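Local coordinates for KaiC domain-containing protein (Pyrococcus horikoshii, PDB 2ZTS) that binds ADP with magnesium at its subunit interfaces and probably works as a KaiC-like, ATP-binding P-loop protein in a six-chain assembly, at residues C[29-33]-C[222-226]; C[46-50]-C[174-178]; C[144-149]-C[191-195]; C[215-219]-C[231-237]. All coordinates share one frame; numbering follows the deposited sequence.

Contact 1 of 4, residues C[29-33]-C[222-226]; sequences EGTTV and KMRET. With ADP (adenosine-5'-diphosphate), chain D.
Arg-224 NE has two oxygens beside it: across the contact it gives a weak hydrogen bond to Thr-31 OG1 (3.4 Å, 144°), which reaches the guanidinium at its edge, near its plane, and it forms a salt bridge with Glu-225 OE1 at 2.7 Å. The carboxylate oxygen stands well out of the guanidinium plane, so that bridge is a matter of charge alone. Arg-224 CG sits between the backbone N and the carbonyl carbon (chi1 73°), and the chain bends at chi2, running past Thr-31 in the opposite sense. Thr-31 OG1 is also bonded to Pro-28 O. Next along the strands, Val-33 CG1 packs on the selenomethionine methyl CE of Met-223 at 4.2 Å. On the ADP side, Met-223 N donates to O3' of the ribose at 3.0 Å (150°), and the long chain of Lys-222 brings NZ to ADP O2B at 2.9 Å. With an alanine at Lys-222, the beta-phosphate would probably lose the positive charge this chain supplies. Lys-43 and backbone amides of the second subunit hold the same ADP; Arg-224 and Glu-225 form salt bridges with Glu-77 and Arg-76 of that subunit. The chemistry implies a nucleotide site completed in trans, its charged backing only weakly bonded to the loop entering strand 32-36.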
loop_
_atom_site.group_PDB
_atom_site.type_symbol
_atom_site.label_atom_id
_atom_site.label_comp_id
_atom_site.label_asym_id
_atom_site.label_seq_id
_atom_site.Cartn_x
_atom_site.Cartn_y
_atom_site.Cartn_z
ATOM N N GLU C 29 14.379 -7.111 36.248
ATOM C CA GLU C 29 13.214 -7.701 36.894
ATOM C C GLU C 29 11.964 -6.850 36.698
ATOM O O GLU C 29 11.984 -5.646 36.839
ATOM C CB GLU C 29 13.545 -7.930 38.416
ATOM C CG GLU C 29 12.493 -8.700 39.184
ATOM C CD GLU C 29 12.910 -9.039 40.638
ATOM O OE1 GLU C 29 14.046 -8.680 41.076
ATOM O OE2 GLU C 29 12.087 -9.695 41.339
ATOM N N GLY C 30 10.850 -7.480 36.354
ATOM C CA GLY C 30 9.612 -6.760 36.184
ATOM C C GLY C 30 9.337 -6.293 34.730
ATOM O O GLY C 30 8.239 -5.808 34.464
ATOM N N THR C 31 10.291 -6.438 33.817
ATOM C CA THR C 31 10.139 -5.922 32.404
ATOM C C THR C 31 9.175 -6.769 31.563
ATOM O O THR C 31 9.186 -7.966 31.665
ATOM C CB THR C 31 11.485 -5.985 31.658
ATOM O OG1 THR C 31 12.493 -5.363 32.416
ATOM C CG2 THR C 31 11.457 -5.139 30.411
ATOM N N THR C 32 8.350 -6.149 30.727
ATOM C CA THR C 32 7.669 -6.853 29.622
ATOM C C THR C 32 8.448 -6.716 28.326
ATOM O O THR C 32 8.676 -5.582 27.867
ATOM C CB THR C 32 6.325 -6.269 29.466
ATOM O OG1 THR C 32 5.630 -6.504 30.682
ATOM C CG2 THR C 32 5.469 -7.024 28.329
ATOM N N VAL C 33 8.914 -7.834 27.779
ATOM C CA VAL C 33 9.743 -7.902 26.565
ATOM C C VAL C 33 8.905 -8.453 25.431
ATOM O O VAL C 33 8.294 -9.508 25.587
ATOM C CB VAL C 33 10.908 -8.825 26.764
ATOM C CG1 VAL C 33 11.832 -8.871 25.542
ATOM C CG2 VAL C 33 11.732 -8.365 28.022
ATOM N N LYS C 222 15.589 -2.689 21.749
ATOM C CA LYS C 222 15.216 -1.854 22.883
ATOM C C LYS C 222 15.315 -2.699 24.158
ATOM O O LYS C 222 14.885 -3.859 24.187
ATOM C CB LYS C 222 13.782 -1.359 22.736
ATOM C CG LYS C 222 13.338 -0.415 23.813
ATOM C CD LYS C 222 11.911 0.112 23.595
ATOM C CE LYS C 222 11.460 0.795 24.866
ATOM N NZ LYS C 222 10.532 1.893 24.701
HETATM N N MSE C 223 15.910 -2.152 25.206
HETATM C CA MSE C 223 15.800 -2.815 26.523
HETATM C C MSE C 223 15.950 -1.758 27.587
HETATM O O MSE C 223 16.997 -1.144 27.682
HETATM C CB MSE C 223 16.866 -3.879 26.705
HETATM C CG MSE C 223 16.771 -4.696 28.018
HETATM SE SE MSE C 223 15.088 -5.760 28.036
HETATM C CE MSE C 223 15.424 -6.799 26.350
ATOM N N ARG C 224 14.913 -1.551 28.384
ATOM C CA ARG C 224 14.956 -0.487 29.364
ATOM C C ARG C 224 16.059 -0.749 30.398
ATOM O O ARG C 224 16.460 -1.883 30.611
ATOM C CB ARG C 224 13.596 -0.319 30.038
ATOM C CG ARG C 224 13.230 -1.452 31.049
ATOM C CD ARG C 224 12.416 -0.953 32.264
ATOM N NE ARG C 224 12.058 -2.074 33.137
ATOM C CZ ARG C 224 11.088 -2.090 34.056
ATOM N NH1 ARG C 224 10.367 -1.006 34.327
ATOM N NH2 ARG C 224 10.879 -3.214 34.738
ATOM N N GLU C 225 16.581 0.330 30.967
ATOM C CA GLU C 225 17.586 0.283 32.042
ATOM C C GLU C 225 18.831 -0.479 31.646
ATOM O O GLU C 225 19.494 -1.027 32.489
ATOM C CB GLU C 225 17.000 -0.350 33.340
ATOM C CG GLU C 225 15.774 0.342 33.914
ATOM C CD GLU C 225 15.047 -0.453 35.028
ATOM O OE1 GLU C 225 14.037 -1.145 34.718
ATOM O OE2 GLU C 225 15.449 -0.356 36.238
ATOM N N THR C 226 19.152 -0.556 30.365
ATOM C CA THR C 226 20.260 -1.386 29.963
ATOM C C THR C 226 21.007 -0.779 28.800
ATOM O O THR C 226 20.398 -0.443 27.805
ATOM C CB THR C 226 19.720 -2.768 29.515
ATOM O OG1 THR C 226 18.821 -3.291 30.489
ATOM C CG2 THR C 226 20.823 -3.799 29.469
HETATM P PB ADP D . 11.832 5.260 22.883
HETATM O O1B ADP D . 11.877 5.972 21.560
HETATM O O2B ADP D . 11.203 3.878 22.716
HETATM O O3B ADP D . 10.904 6.043 23.768
HETATM P PA ADP D . 13.771 5.181 24.966
HETATM O O1A ADP D . 14.022 6.636 25.264
HETATM O O2A ADP D . 12.662 4.492 25.719
HETATM O O3A ADP D . 13.334 5.016 23.380
HETATM O "O5'" ADP D . 15.223 4.542 24.962
HETATM C "C5'" ADP D . 15.504 3.414 25.720
HETATM C "C4'" ADP D . 16.844 2.915 25.247
HETATM O "O4'" ADP D . 17.901 3.654 25.819
HETATM C "C3'" ADP D . 17.034 1.450 25.587
HETATM O "O3'" ADP D . 16.517 0.714 24.534
HETATM C "C2'" ADP D . 18.519 1.373 25.693
HETATM O "O2'" ADP D . 19.142 1.130 24.480
HETATM C "C1'" ADP D . 18.939 2.761 26.148
HETATM N N9 ADP D . 19.119 2.749 27.601
HETATM C C8 ADP D . 18.131 2.657 28.563
HETATM N N7 ADP D . 18.723 2.700 29.783
HETATM C C5 ADP D . 20.055 2.795 29.590
HETATM C C6 ADP D . 21.087 2.869 30.510
HETATM N N6 ADP D . 20.765 3.139 31.774
HETATM N N1 ADP D . 22.367 3.004 30.020
HETATM C C2 ADP D . 22.603 3.043 28.634
HETATM N N3 ADP D . 21.555 2.956 27.711
HETATM C C4 ADP D . 20.316 2.839 28.216
#

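Contact 2 of 4, residues C[46-50]-C[174-178]; sequences FAAQF and TTILT
Helix 46-50 runs almost antiparallel to strand 174-178 (162° between their directions), with the two axes 9.6 Å apart and Ala-47 lying opposite Ile-176. The contact is apolar and centres on Ile-176. Its CG1 branch, anti to the carbonyl carbon (chi1 -65°), sends CD1 between two phenylalanines and meets them differently. Over one face of the Phe-50 ring CD1 makes a CH-pi contact, 3.9 Å from the centroid and displaced toward the rim, with Phe-50 CD2 the nearest ring atom at 3.6 Å. At Phe-46 the same methyl comes to the edge, 4.1 Å from CE2. The CG2 branch of Ile-176 rests against Ala-47 CB at 4.5 Å, a side chain small enough, probably, to leave room for the strand at this distance. Phe-50 also turns its edge to Thr-174: CZ is 3.7 Å from the carbonyl O, in the ring plane, and 3.9 Å from the CG2 methyl. Of the hydroxyls on this side, Thr-174 OG1 bonds to Gly-30 N and Thr-178 OG1 to Asp-142 OD2. Val-140 and Leu-35 of the neighbouring strands extend the apolar layer. This is the core of a P-loop NTPase fold, in which the helix that follows the phosphate-binding loop lies over the central parallel strands.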
loop_
_atom_site.group_PDB
_atom_site.type_symbol
_atom_site.label_atom_id
_atom_site.label_comp_id
_atom_site.label_asym_id
_atom_site.label_seq_id
_atom_site.Cartn_x
_atom_site.Cartn_y
_atom_site.Cartn_z
ATOM N N PHE C 46 12.582 -19.874 22.007
ATOM C CA PHE C 46 13.226 -18.872 22.847
ATOM C C PHE C 46 12.365 -18.599 24.119
ATOM O O PHE C 46 12.873 -18.644 25.229
ATOM C CB PHE C 46 13.352 -17.638 21.996
ATOM C CG PHE C 46 14.133 -16.554 22.595
ATOM C CD1 PHE C 46 15.361 -16.235 22.094
ATOM C CD2 PHE C 46 13.627 -15.842 23.681
ATOM C CE1 PHE C 46 16.087 -15.215 22.658
ATOM C CE2 PHE C 46 14.359 -14.804 24.261
ATOM C CZ PHE C 46 15.568 -14.479 23.757
ATOM N N ALA C 47 11.055 -18.406 23.959
ATOM C CA ALA C 47 10.121 -18.244 25.101
ATOM C C ALA C 47 10.024 -19.473 26.020
ATOM O O ALA C 47 9.958 -19.327 27.267
ATOM C CB ALA C 47 8.771 -17.887 24.632
ATOM N N ALA C 48 10.105 -20.663 25.434
ATOM C CA ALA C 48 10.023 -21.884 26.195
ATOM C C ALA C 48 11.315 -22.080 26.979
ATOM O O ALA C 48 11.270 -22.507 28.134
ATOM C CB ALA C 48 9.753 -23.033 25.327
ATOM N N GLN C 49 12.440 -21.774 26.340
ATOM C CA GLN C 49 13.733 -21.898 26.958
ATOM C C GLN C 49 13.827 -21.006 28.197
ATOM O O GLN C 49 14.344 -21.421 29.256
ATOM C CB GLN C 49 14.835 -21.545 25.946
ATOM C CG GLN C 49 16.198 -22.162 26.230
ATOM C CD GLN C 49 17.101 -22.141 25.000
ATOM O OE1 GLN C 49 16.605 -22.272 23.888
ATOM N NE2 GLN C 49 18.411 -21.924 25.192
ATOM N N PHE C 50 13.291 -19.793 28.075
ATOM C CA PHE C 50 13.254 -18.828 29.161
ATOM C C PHE C 50 12.515 -19.422 30.351
ATOM O O PHE C 50 12.977 -19.269 31.474
ATOM C CB PHE C 50 12.589 -17.523 28.675
ATOM C CG PHE C 50 12.230 -16.499 29.756
ATOM C CD1 PHE C 50 13.209 -15.743 30.394
ATOM C CD2 PHE C 50 10.934 -16.154 29.985
ATOM C CE1 PHE C 50 12.882 -14.756 31.293
ATOM C CE2 PHE C 50 10.597 -15.127 30.902
ATOM C CZ PHE C 50 11.573 -14.439 31.533
ATOM N N THR C 174 8.557 -10.963 35.199
ATOM C CA THR C 174 9.364 -10.657 34.040
ATOM C C THR C 174 8.748 -11.471 32.940
ATOM O O THR C 174 8.683 -12.674 33.065
ATOM C CB THR C 174 10.780 -11.108 34.264
ATOM O OG1 THR C 174 11.378 -10.403 35.368
ATOM C CG2 THR C 174 11.638 -10.797 33.005
ATOM N N THR C 175 8.279 -10.802 31.893
ATOM C CA THR C 175 7.418 -11.377 30.879
ATOM C C THR C 175 7.983 -11.270 29.468
ATOM O O THR C 175 8.495 -10.191 29.120
ATOM C CB THR C 175 6.110 -10.597 30.908
ATOM O OG1 THR C 175 5.548 -10.698 32.227
ATOM C CG2 THR C 175 5.020 -11.215 29.944
ATOM N N ILE C 176 7.874 -12.357 28.668
ATOM C CA ILE C 176 7.998 -12.307 27.195
ATOM C C ILE C 176 6.611 -12.482 26.527
ATOM O O ILE C 176 5.855 -13.420 26.823
ATOM C CB ILE C 176 8.971 -13.360 26.681
ATOM C CG1 ILE C 176 10.371 -13.052 27.192
ATOM C CG2 ILE C 176 8.962 -13.445 25.117
ATOM C CD1 ILE C 176 11.385 -14.208 27.027
ATOM N N LEU C 177 6.274 -11.555 25.645
ATOM C CA LEU C 177 5.105 -11.619 24.773
ATOM C C LEU C 177 5.632 -11.780 23.381
ATOM O O LEU C 177 6.587 -11.091 22.987
ATOM C CB LEU C 177 4.299 -10.301 24.794
ATOM C CG LEU C 177 3.945 -9.708 26.162
ATOM C CD1 LEU C 177 3.386 -8.321 26.042
ATOM C CD2 LEU C 177 2.933 -10.618 26.840
ATOM N N THR C 178 5.017 -12.660 22.613
ATOM C CA THR C 178 5.464 -12.899 21.249
ATOM C C THR C 178 4.475 -12.330 20.286
ATOM O O THR C 178 3.266 -12.349 20.566
ATOM C CB THR C 178 5.659 -14.375 20.968
ATOM O OG1 THR C 178 4.399 -15.049 20.940
ATOM C CG2 THR C 178 6.444 -15.037 22.115
#

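Contact 3 of 4, residues C[144-149]-C[191-195]; sequences IPSIAL and RYGIE
Van der Waals contacts carry helix 144-149 onto the 191-195 loop. Ala-148 CB presses on the phenol end of Tyr-192, only 3.1 Å from OH, while Ile-144 CD1 meets the aliphatic part of Glu-195 at CG (3.5 Å). Pro-145 CB lies across Arg-191 CD at 3.7 Å, and the Leu-149 side chain crosses that of Arg-191 at about a right angle, CD2 touching NH2.

Within the loop, aliphatic packing on the ring and hydrogen bonds probably hold its shape. With CG anti to the backbone N (chi1 -176°) and the chain extended, Arg-191 passes over Tyr-192, placing CG 3.7 Å above the ring centre, then gives NE to Tyr-192 OH at 2.9 Å, nearly in the guanidinium plane. Glu-195 OE1 takes Ile-194 N at 3.2 Å (160°); weaker bonds come from the amides of Arg-191 and Tyr-192, and OE2 is also hydrogen-bonded to Thr-179 OG1.

Outside the two segments Glu-154 forms a salt bridge with Arg-191 NH2 and a hydrogen bond with Tyr-192 OH; Arg-191 NH1 reaches Gly-193 O of the third subunit. An alanine at Arg-191 would probably uncover the Tyr-192 ring and leave Glu-154 without its cationic mate. At this nucleotide end of the P-loop fold, the short helix closely following magnesium-binding Asp-142 packs on an intersubunit loop.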
loop_
_atom_site.group_PDB
_atom_site.type_symbol
_atom_site.label_atom_id
_atom_site.label_comp_id
_atom_site.label_asym_id
_atom_site.label_seq_id
_atom_site.Cartn_x
_atom_site.Cartn_y
_atom_site.Cartn_z
ATOM N N ILE C 144 0.460 -12.930 20.984
ATOM C CA ILE C 144 -0.551 -11.919 20.765
ATOM C C ILE C 144 -1.456 -12.158 19.524
ATOM O O ILE C 144 -2.653 -11.981 19.605
ATOM C CB ILE C 144 0.112 -10.520 20.773
ATOM C CG1 ILE C 144 0.538 -10.191 22.219
ATOM C CG2 ILE C 144 -0.813 -9.465 20.272
ATOM C CD1 ILE C 144 1.443 -9.014 22.231
ATOM N N PRO C 145 -0.924 -12.492 18.369
ATOM C CA PRO C 145 -1.829 -12.815 17.236
ATOM C C PRO C 145 -2.771 -13.995 17.547
ATOM O O PRO C 145 -3.860 -13.979 17.053
ATOM C CB PRO C 145 -0.871 -13.214 16.111
ATOM C CG PRO C 145 0.430 -12.615 16.468
ATOM C CD PRO C 145 0.504 -12.554 17.989
ATOM N N SER C 146 -2.356 -14.965 18.367
ATOM C CA SER C 146 -3.174 -16.117 18.683
ATOM C C SER C 146 -4.410 -15.653 19.476
ATOM O O SER C 146 -5.530 -16.198 19.274
ATOM C CB SER C 146 -2.388 -17.207 19.440
ATOM O OG SER C 146 -2.051 -16.835 20.831
ATOM N N ILE C 147 -4.230 -14.636 20.330
ATOM C CA ILE C 147 -5.334 -14.040 21.059
ATOM C C ILE C 147 -6.235 -13.270 20.084
ATOM O O ILE C 147 -7.440 -13.393 20.094
ATOM C CB ILE C 147 -4.868 -13.075 22.178
ATOM C CG1 ILE C 147 -4.030 -13.790 23.252
ATOM C CG2 ILE C 147 -6.068 -12.360 22.765
ATOM C CD1 ILE C 147 -3.377 -12.807 24.263
ATOM N N ALA C 148 -5.640 -12.409 19.299
ATOM C CA ALA C 148 -6.384 -11.550 18.433
ATOM C C ALA C 148 -7.238 -12.331 17.459
ATOM O O ALA C 148 -8.398 -11.952 17.219
ATOM C CB ALA C 148 -5.419 -10.578 17.650
ATOM N N LEU C 149 -6.672 -13.393 16.887
ATOM C CA LEU C 149 -7.410 -14.172 15.898
ATOM C C LEU C 149 -8.607 -14.851 16.508
ATOM O O LEU C 149 -9.488 -15.237 15.769
ATOM C CB LEU C 149 -6.533 -15.222 15.228
ATOM C CG LEU C 149 -5.421 -14.556 14.371
ATOM C CD1 LEU C 149 -4.392 -15.572 13.999
ATOM C CD2 LEU C 149 -6.046 -13.871 13.121
ATOM N N ARG C 191 2.794 -7.171 14.403
ATOM C CA ARG C 191 1.664 -7.479 13.579
ATOM C C ARG C 191 0.690 -6.329 13.571
ATOM O O ARG C 191 0.189 -5.988 12.502
ATOM C CB ARG C 191 0.938 -8.720 14.135
ATOM C CG ARG C 191 -0.210 -9.154 13.252
ATOM C CD ARG C 191 -0.637 -10.580 13.478
ATOM N NE ARG C 191 -1.962 -10.813 12.956
ATOM C CZ ARG C 191 -2.259 -11.426 11.818
ATOM N NH1 ARG C 191 -1.325 -11.872 10.981
ATOM N NH2 ARG C 191 -3.536 -11.511 11.479
ATOM N N TYR C 192 0.375 -5.773 14.750
ATOM C CA TYR C 192 -0.734 -4.781 14.878
ATOM C C TYR C 192 -0.307 -3.315 14.993
ATOM O O TYR C 192 -1.104 -2.416 14.768
ATOM C CB TYR C 192 -1.712 -5.158 16.034
ATOM C CG TYR C 192 -2.373 -6.456 15.744
ATOM C CD1 TYR C 192 -3.258 -6.588 14.670
ATOM C CD2 TYR C 192 -2.089 -7.562 16.491
ATOM C CE1 TYR C 192 -3.848 -7.856 14.367
ATOM C CE2 TYR C 192 -2.623 -8.799 16.192
ATOM C CZ TYR C 192 -3.511 -8.941 15.135
ATOM O OH TYR C 192 -4.026 -10.202 14.915
ATOM N N GLY C 193 0.956 -3.078 15.309
ATOM C CA GLY C 193 1.454 -1.701 15.510
ATOM C C GLY C 193 1.189 -1.179 16.897
ATOM O O GLY C 193 1.304 0.030 17.137
ATOM N N ILE C 194 0.833 -2.076 17.812
ATOM C CA ILE C 194 0.366 -1.700 19.162
ATOM C C ILE C 194 1.218 -2.409 20.238
ATOM O O ILE C 194 1.452 -1.883 21.302
ATOM C CB ILE C 194 -1.123 -2.087 19.309
ATOM C CG1 ILE C 194 -1.989 -1.385 18.233
ATOM C CG2 ILE C 194 -1.611 -1.754 20.645
ATOM C CD1 ILE C 194 -3.426 -1.937 18.099
ATOM N N GLU C 195 1.601 -3.651 19.950
ATOM C CA GLU C 195 2.255 -4.505 20.892
ATOM C C GLU C 195 3.458 -3.813 21.561
ATOM O O GLU C 195 3.700 -4.013 22.753
ATOM C CB GLU C 195 2.721 -5.780 20.177
ATOM C CG GLU C 195 1.604 -6.641 19.639
ATOM C CD GLU C 195 1.311 -6.406 18.151
ATOM O OE1 GLU C 195 0.929 -5.275 17.805
ATOM O OE2 GLU C 195 1.539 -7.349 17.345
#

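Contact 4 of 4, residues C[215-219]-C[231-237]; sequences KRYVL and KKYPFEI. With ADP (adenosine-5'-diphosphate), chain H.
The Phe-235 ring carries Arg-216 CB squarely over one face, a CH-pi contact 3.8 Å from the centroid and only 6° off the normal, while its edge is turned to the backbone at Tyr-217 O and Val-218 N. Phe-235 CG occupies the place between its backbone N and carbonyl carbon (chi1 79°), which turns the ring back against the backbone of the neighbouring strand. The Arg-216 guanidinium lies 25° from that ring plane and is covered on one face by Ile-237 CD1, 3.6 Å above its centre. At its edge a water accepts from both Arg-216 NE and Ile-237 N, and NH2 comes within 3.1 Å of ADP O2'. Arg-216 NH1 is hydrogen-bonded to Gly-40 O. Ile-237 CD1 also touches the sugar, 3.3 Å from ADP O4'. On the other side of the sheet the Tyr-217 ring leans beside Pro-234, and the Lys-232 side chain runs at about a right angle to that of Tyr-217, its CE 3.6 Å from Tyr-217 CB.

The strands form an antiparallel hairpin. Val-218 and Tyr-233 are a hydrogen-bonded pair: Val-218 N gives to Tyr-233 O and Tyr-233 N to Val-218 O, each 2.9 Å and in the carbonyl plane. Pro-234, which has no N-H, falls at the non-hydrogen-bonded pair with Tyr-217. Phe-235 N bonds to Arg-216 O at 2.8 Å, the donor above the carbonyl plane. The chemistry implies that the Ile-237 methyl, the water and Gly-40 O probably limit the turning of the guanidinium, with Phe-235 backing its aliphatic root and NH2 close to the ribose hydroxyl.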
loop_
_atom_site.group_PDB
_atom_site.type_symbol
_atom_site.label_atom_id
_atom_site.label_comp_id
_atom_site.label_asym_id
_atom_site.label_seq_id
_atom_site.Cartn_x
_atom_site.Cartn_y
_atom_site.Cartn_z
ATOM N N LYS C 215 20.228 -17.650 7.381
ATOM C CA LYS C 215 20.864 -17.856 8.711
ATOM C C LYS C 215 20.087 -17.048 9.760
ATOM O O LYS C 215 19.494 -16.018 9.471
ATOM C CB LYS C 215 22.351 -17.457 8.704
ATOM C CG LYS C 215 23.112 -17.538 10.158
ATOM C CD LYS C 215 24.424 -18.385 10.129
ATOM C CE LYS C 215 25.741 -17.598 9.730
ATOM N NZ LYS C 215 25.831 -16.184 10.263
ATOM N N ARG C 216 20.082 -17.528 10.987
ATOM C CA ARG C 216 19.302 -16.879 12.037
ATOM C C ARG C 216 20.082 -15.786 12.741
ATOM O O ARG C 216 21.263 -15.948 13.065
ATOM C CB ARG C 216 18.848 -17.899 13.048
ATOM C CG ARG C 216 18.170 -19.093 12.451
ATOM C CD ARG C 216 17.629 -19.925 13.573
ATOM N NE ARG C 216 16.977 -21.127 13.153
ATOM C CZ ARG C 216 15.736 -21.176 12.669
ATOM N NH1 ARG C 216 15.004 -20.067 12.561
ATOM N NH2 ARG C 216 15.229 -22.346 12.330
ATOM N N TYR C 217 19.410 -14.672 12.954
ATOM C CA TYR C 217 19.983 -13.535 13.647
ATOM C C TYR C 217 19.045 -13.084 14.780
ATOM O O TYR C 217 17.861 -13.167 14.662
ATOM C CB TYR C 217 20.270 -12.397 12.650
ATOM C CG TYR C 217 21.368 -12.717 11.651
ATOM C CD1 TYR C 217 22.733 -12.681 12.007
ATOM C CD2 TYR C 217 21.050 -13.048 10.319
ATOM C CE1 TYR C 217 23.761 -12.980 11.040
ATOM C CE2 TYR C 217 22.071 -13.351 9.352
ATOM C CZ TYR C 217 23.407 -13.325 9.719
ATOM O OH TYR C 217 24.348 -13.643 8.739
ATOM N N VAL C 218 19.621 -12.651 15.891
ATOM C CA VAL C 218 18.912 -11.899 16.947
ATOM C C VAL C 218 19.472 -10.493 17.075
ATOM O O VAL C 218 20.677 -10.259 16.926
ATOM C CB VAL C 218 18.954 -12.642 18.301
ATOM C CG1 VAL C 218 20.405 -12.898 18.752
ATOM C CG2 VAL C 218 18.248 -11.884 19.359
ATOM N N LEU C 219 18.588 -9.545 17.349
ATOM C CA LEU C 219 18.981 -8.173 17.596
ATOM C C LEU C 219 18.156 -7.646 18.782
ATOM O O LEU C 219 16.932 -7.880 18.879
ATOM C CB LEU C 219 18.699 -7.404 16.354
ATOM C CG LEU C 219 18.803 -5.907 16.244
ATOM C CD1 LEU C 219 20.209 -5.482 16.349
ATOM C CD2 LEU C 219 18.248 -5.552 14.868
ATOM N N LYS C 231 24.191 -4.574 17.884
ATOM C CA LYS C 231 24.578 -5.406 16.738
ATOM C C LYS C 231 23.662 -6.609 16.511
ATOM O O LYS C 231 23.039 -7.075 17.447
ATOM C CB LYS C 231 25.979 -5.981 16.966
ATOM C CG LYS C 231 27.081 -4.924 17.201
ATOM C CD LYS C 231 28.450 -5.507 17.214
ATOM C CE LYS C 231 29.178 -5.088 18.509
ATOM N NZ LYS C 231 30.670 -5.028 18.291
ATOM N N LYS C 232 23.646 -7.113 15.270
ATOM C CA LYS C 232 22.990 -8.362 14.893
ATOM C C LYS C 232 23.921 -9.487 15.322
ATOM O O LYS C 232 25.104 -9.401 15.064
ATOM C CB LYS C 232 22.814 -8.472 13.350
ATOM C CG LYS C 232 21.571 -7.796 12.722
ATOM C CD LYS C 232 21.069 -8.542 11.446
ATOM C CE LYS C 232 19.574 -9.073 11.581
ATOM N NZ LYS C 232 18.882 -9.596 10.287
ATOM N N TYR C 233 23.380 -10.554 15.920
ATOM C CA TYR C 233 24.185 -11.688 16.391
ATOM C C TYR C 233 23.687 -12.958 15.731
ATOM O O TYR C 233 22.512 -13.216 15.826
ATOM C CB TYR C 233 24.118 -11.840 17.938
ATOM C CG TYR C 233 24.870 -10.765 18.683
ATOM C CD1 TYR C 233 26.196 -10.964 19.144
ATOM C CD2 TYR C 233 24.301 -9.525 18.878
ATOM C CE1 TYR C 233 26.896 -9.933 19.797
ATOM C CE2 TYR C 233 24.969 -8.522 19.513
ATOM C CZ TYR C 233 26.280 -8.729 19.970
ATOM O OH TYR C 233 26.931 -7.703 20.591
ATOM N N PRO C 234 24.538 -13.790 15.122
ATOM C CA PRO C 234 24.081 -15.102 14.617
ATOM C C PRO C 234 23.571 -16.032 15.699
ATOM O O PRO C 234 24.094 -16.020 16.841
ATOM C CB PRO C 234 25.362 -15.729 14.018
ATOM C CG PRO C 234 26.484 -15.005 14.639
ATOM C CD PRO C 234 25.984 -13.589 14.880
ATOM N N PHE C 235 22.578 -16.865 15.380
ATOM C CA PHE C 235 22.248 -17.936 16.315
ATOM C C PHE C 235 21.791 -19.207 15.691
ATOM O O PHE C 235 21.419 -19.272 14.530
ATOM C CB PHE C 235 21.277 -17.470 17.439
ATOM C CG PHE C 235 19.785 -17.378 17.043
ATOM C CD1 PHE C 235 18.929 -18.452 17.224
ATOM C CD2 PHE C 235 19.237 -16.180 16.644
ATOM C CE1 PHE C 235 17.557 -18.358 16.954
ATOM C CE2 PHE C 235 17.863 -16.041 16.359
ATOM C CZ PHE C 235 17.014 -17.131 16.501
ATOM N N GLU C 236 21.816 -20.240 16.511
ATOM C CA GLU C 236 21.348 -21.521 16.079
ATOM C C GLU C 236 20.348 -22.065 17.052
ATOM O O GLU C 236 20.459 -21.847 18.251
ATOM C CB GLU C 236 22.508 -22.511 15.993
ATOM C CG GLU C 236 23.173 -22.559 14.627
ATOM C CD GLU C 236 24.182 -23.704 14.565
ATOM O OE1 GLU C 236 24.331 -24.344 13.461
ATOM O OE2 GLU C 236 24.790 -23.960 15.664
ATOM N N ILE C 237 19.414 -22.822 16.487
ATOM C CA ILE C 237 18.543 -23.719 17.223
ATOM C C ILE C 237 19.126 -25.111 17.141
ATOM O O ILE C 237 19.010 -25.795 16.127
ATOM C CB ILE C 237 17.120 -23.707 16.602
ATOM C CG1 ILE C 237 16.626 -22.268 16.524
ATOM C CG2 ILE C 237 16.167 -24.606 17.429
ATOM C CD1 ILE C 237 15.098 -22.127 16.134
HETATM P PB ADP H . 8.187 -19.493 15.641
HETATM O O1B ADP H . 8.951 -18.248 15.501
HETATM O O2B ADP H . 7.245 -19.746 14.457
HETATM O O3B ADP H . 7.392 -19.581 16.993
HETATM P PA ADP H . 9.636 -21.885 16.510
HETATM O O1A ADP H . 10.207 -21.535 17.902
HETATM O O2A ADP H . 8.399 -22.750 16.570
HETATM O O3A ADP H . 9.403 -20.573 15.579
HETATM O "O5'" ADP H . 10.855 -22.546 15.733
HETATM C "C5'" ADP H . 10.817 -23.846 15.243
HETATM C "C4'" ADP H . 12.080 -24.176 14.484
HETATM O "O4'" ADP H . 13.153 -24.642 15.270
HETATM C "C3'" ADP H . 11.786 -25.238 13.443
HETATM O "O3'" ADP H . 11.137 -24.594 12.346
HETATM C "C2'" ADP H . 13.161 -25.835 13.212
HETATM O "O2'" ADP H . 13.893 -25.118 12.281
HETATM C "C1'" ADP H . 13.861 -25.668 14.566
HETATM N N9 ADP H . 13.779 -26.866 15.417
HETATM C C8 ADP H . 12.636 -27.390 16.010
HETATM N N7 ADP H . 12.979 -28.469 16.744
HETATM C C5 ADP H . 14.317 -28.670 16.582
HETATM C C6 ADP H . 15.201 -29.616 17.092
HETATM N N6 ADP H . 14.846 -30.411 18.112
HETATM N N1 ADP H . 16.554 -29.519 16.760
HETATM C C2 ADP H . 17.013 -28.502 15.938
HETATM N N3 ADP H . 16.124 -27.544 15.435
HETATM C C4 ADP H . 14.820 -27.647 15.759
HETATM O O HOH W 1 19.540 -22.937 13.469
#

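In the fold
Contact 2 lies at the heart of the chain, its centre about 2 Å from the chain centre, and contacts 1 and 3 touch it, their centres 13 and 16 Å away. Contacts 1, 2 and 4 all reach the same mixed sheet: 32-36 and 174-179 are neighbouring strands, and strand 214-223 takes part in both contacts 1 and 4, whose centres are 20 Å apart. Along the chain contacts 2 and 3 are nested within contact 1 and interleave with each other, whereas contact 4 interleaves with contact 1. Contact 4 borders this chain's own ADP and contact 1 that of the second subunit, so strand 214-223 links two nucleotide sites of the assembly.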